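Local coordinates for protein serine protease pet (Escherichia coli, PDB 4OM9) that probably acts as a secreted serine protease, an autotransporter enterotoxin of enteroaggregative Escherichia coli whose likely target is host alpha-fodrin, at residues A[808-813]-A[824-829]. Sequence-based numbering, arbitrary orientation.
Sequences WKVTGN and SMVLFN
Val810 sits between two rings, Trp808 and Phe828. Its CG2 lies over the centre of the indole of Trp808, 3.4 Å above the plane. Its CB lies over one face of the Phe828 ring, and Val810 CG1 is 3.9 Å from Phe828 CE2. The valine splits its branches between the rings: CG1 is anti to the backbone N (chi1 -169°), with CG2 beside that N. Val826 comes to the pyrrole part of the indole at an oblique angle, its CB 3.8 Å from Trp808 CD1. The two side chains run side by side and point the same way. Val826 CG2 also meets Val810 CG2 at 3.9 Å, which closes a small apolar cluster. Trp808 NE1 is buried here and has no hydrogen-bond partner in the model.

Two backbone bonds join the segments. Leu827 N donates to Trp808 O at 3.0 Å in an almost straight bond. Asn829 N donates to Val810 O at 3.3 Å, from above the carbonyl plane. Thr811 CA lies 3.2 Å from Asn829 O, a CA-H...O contact. On the more open side, Lys809 CB packs on Asn829 CB at 3.9 Å, while the end of the lysine chain leads away.

Val826 is backbone-bonded onward to Val851, and the side chains of Lys809 and Thr811 touch Gln791 of strand 788-791. Neither segment is a regular strand, but they run roughly the same way, with Trp808 beside Val826 and Lys809 beside Leu827. Turns stacked in this way, with apolar side chains layered between them, are consistent with the right-handed beta-helix of autotransporter passenger domains, here toward its C-terminal end.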
loop_
_atom_site.group_PDB
_atom_site.type_symbol
_atom_site.label_atom_id
_atom_site.label_comp_id
_atom_site.label_asym_id
_atom_site.label_seq_id
_atom_site.Cartn_x
_atom_site.Cartn_y
_atom_site.Cartn_z
ATOM N N TRP A 808 -17.934 4.889 39.312
ATOM C CA TRP A 808 -19.139 4.167 38.930
ATOM C C TRP A 808 -20.255 4.236 39.931
ATOM O O TRP A 808 -20.073 4.650 41.075
ATOM C CB TRP A 808 -18.860 2.683 38.630
ATOM C CG TRP A 808 -17.935 1.939 39.533
ATOM C CD1 TRP A 808 -16.994 2.453 40.366
ATOM C CD2 TRP A 808 -17.848 0.521 39.662
ATOM N NE1 TRP A 808 -16.331 1.445 41.022
ATOM C CE2 TRP A 808 -16.836 0.243 40.600
ATOM C CE3 TRP A 808 -18.532 -0.544 39.077
ATOM C CZ2 TRP A 808 -16.491 -1.047 40.969
ATOM C CZ3 TRP A 808 -18.191 -1.822 39.440
ATOM C CH2 TRP A 808 -17.184 -2.065 40.389
ATOM N N LYS A 809 -21.421 3.810 39.466
ATOM C CA LYS A 809 -22.601 3.784 40.299
ATOM C C LYS A 809 -22.806 2.385 40.894
ATOM O O LYS A 809 -23.678 2.181 41.732
ATOM C CB LYS A 809 -23.818 4.225 39.488
ATOM C CG LYS A 809 -23.570 5.420 38.559
ATOM C CD LYS A 809 -24.903 6.049 38.155
ATOM C CE LYS A 809 -24.745 7.262 37.251
ATOM N NZ LYS A 809 -24.766 6.877 35.809
ATOM N N VAL A 810 -21.982 1.438 40.443
ATOM C CA VAL A 810 -21.986 0.036 40.890
ATOM C C VAL A 810 -23.362 -0.628 40.942
ATOM O O VAL A 810 -24.095 -0.460 41.901
ATOM C CB VAL A 810 -21.349 -0.110 42.271
ATOM C CG1 VAL A 810 -21.121 -1.577 42.570
ATOM C CG2 VAL A 810 -20.038 0.647 42.331
ATOM N N THR A 811 -23.687 -1.410 39.914
ATOM C CA THR A 811 -25.006 -2.029 39.795
ATOM C C THR A 811 -25.008 -3.508 40.158
ATOM O O THR A 811 -26.045 -4.170 40.077
ATOM C CB THR A 811 -25.584 -1.882 38.353
ATOM O OG1 THR A 811 -24.595 -2.254 37.376
ATOM C CG2 THR A 811 -26.051 -0.454 38.092
ATOM N N GLY A 812 -23.853 -4.031 40.551
ATOM C CA GLY A 812 -23.764 -5.434 40.908
ATOM C C GLY A 812 -22.625 -5.775 41.847
ATOM O O GLY A 812 -21.727 -4.962 42.079
ATOM N N ASN A 813 -22.677 -6.986 42.395
ATOM C CA ASN A 813 -21.607 -7.514 43.238
ATOM C C ASN A 813 -20.281 -7.593 42.499
ATOM O O ASN A 813 -20.108 -8.433 41.619
ATOM C CB ASN A 813 -21.972 -8.905 43.759
ATOM C CG ASN A 813 -22.806 -8.856 45.021
ATOM O OD1 ASN A 813 -22.841 -7.846 45.716
ATOM N ND2 ASN A 813 -23.479 -9.956 45.323
ATOM N N SER A 824 -11.861 11.542 42.647
ATOM C CA SER A 824 -13.289 11.278 42.832
ATOM C C SER A 824 -13.624 9.810 42.570
ATOM O O SER A 824 -12.982 9.167 41.739
ATOM C CB SER A 824 -14.119 12.180 41.918
ATOM O OG SER A 824 -13.802 13.546 42.125
ATOM N N MET A 825 -14.623 9.280 43.274
ATOM C CA MET A 825 -14.858 7.839 43.233
ATOM C C MET A 825 -16.296 7.356 43.477
ATOM O O MET A 825 -17.257 8.116 43.385
ATOM C CB MET A 825 -13.936 7.152 44.243
ATOM N N VAL A 826 -16.396 6.075 43.828
ATOM C CA VAL A 826 -17.598 5.253 43.663
ATOM C C VAL A 826 -18.816 5.616 44.513
ATOM O O VAL A 826 -18.690 6.121 45.628
ATOM C CB VAL A 826 -17.229 3.756 43.924
ATOM C CG1 VAL A 826 -15.833 3.649 44.498
ATOM C CG2 VAL A 826 -18.225 3.059 44.836
ATOM N N LEU A 827 -19.998 5.370 43.947
ATOM C CA LEU A 827 -21.247 5.317 44.703
ATOM C C LEU A 827 -21.997 4.028 44.365
ATOM O O LEU A 827 -21.590 3.290 43.469
ATOM C CB LEU A 827 -22.130 6.529 44.409
ATOM C CG LEU A 827 -22.617 6.692 42.972
ATOM C CD1 LEU A 827 -24.035 7.227 42.944
ATOM C CD2 LEU A 827 -21.685 7.620 42.218
ATOM N N PHE A 828 -23.086 3.761 45.085
ATOM C CA PHE A 828 -23.911 2.576 44.834
ATOM C C PHE A 828 -25.254 2.918 44.186
ATOM O O PHE A 828 -25.848 3.961 44.468
ATOM C CB PHE A 828 -24.144 1.799 46.134
ATOM C CG PHE A 828 -23.065 0.801 46.438
ATOM C CD1 PHE A 828 -21.936 1.175 47.150
ATOM C CD2 PHE A 828 -23.174 -0.512 45.999
ATOM C CE1 PHE A 828 -20.941 0.256 47.430
ATOM C CE2 PHE A 828 -22.181 -1.434 46.269
ATOM C CZ PHE A 828 -21.061 -1.050 46.984
ATOM N N ASN A 829 -25.727 2.017 43.329
ATOM C CA ASN A 829 -26.970 2.197 42.583
ATOM C C ASN A 829 -27.241 0.969 41.729
ATOM O O ASN A 829 -26.374 0.551 40.977
ATOM C CB ASN A 829 -26.895 3.446 41.699
ATOM C CG ASN A 829 -28.056 3.550 40.734
ATOM O OD1 ASN A 829 -29.165 3.911 41.118
ATOM N ND2 ASN A 829 -27.800 3.243 39.467
#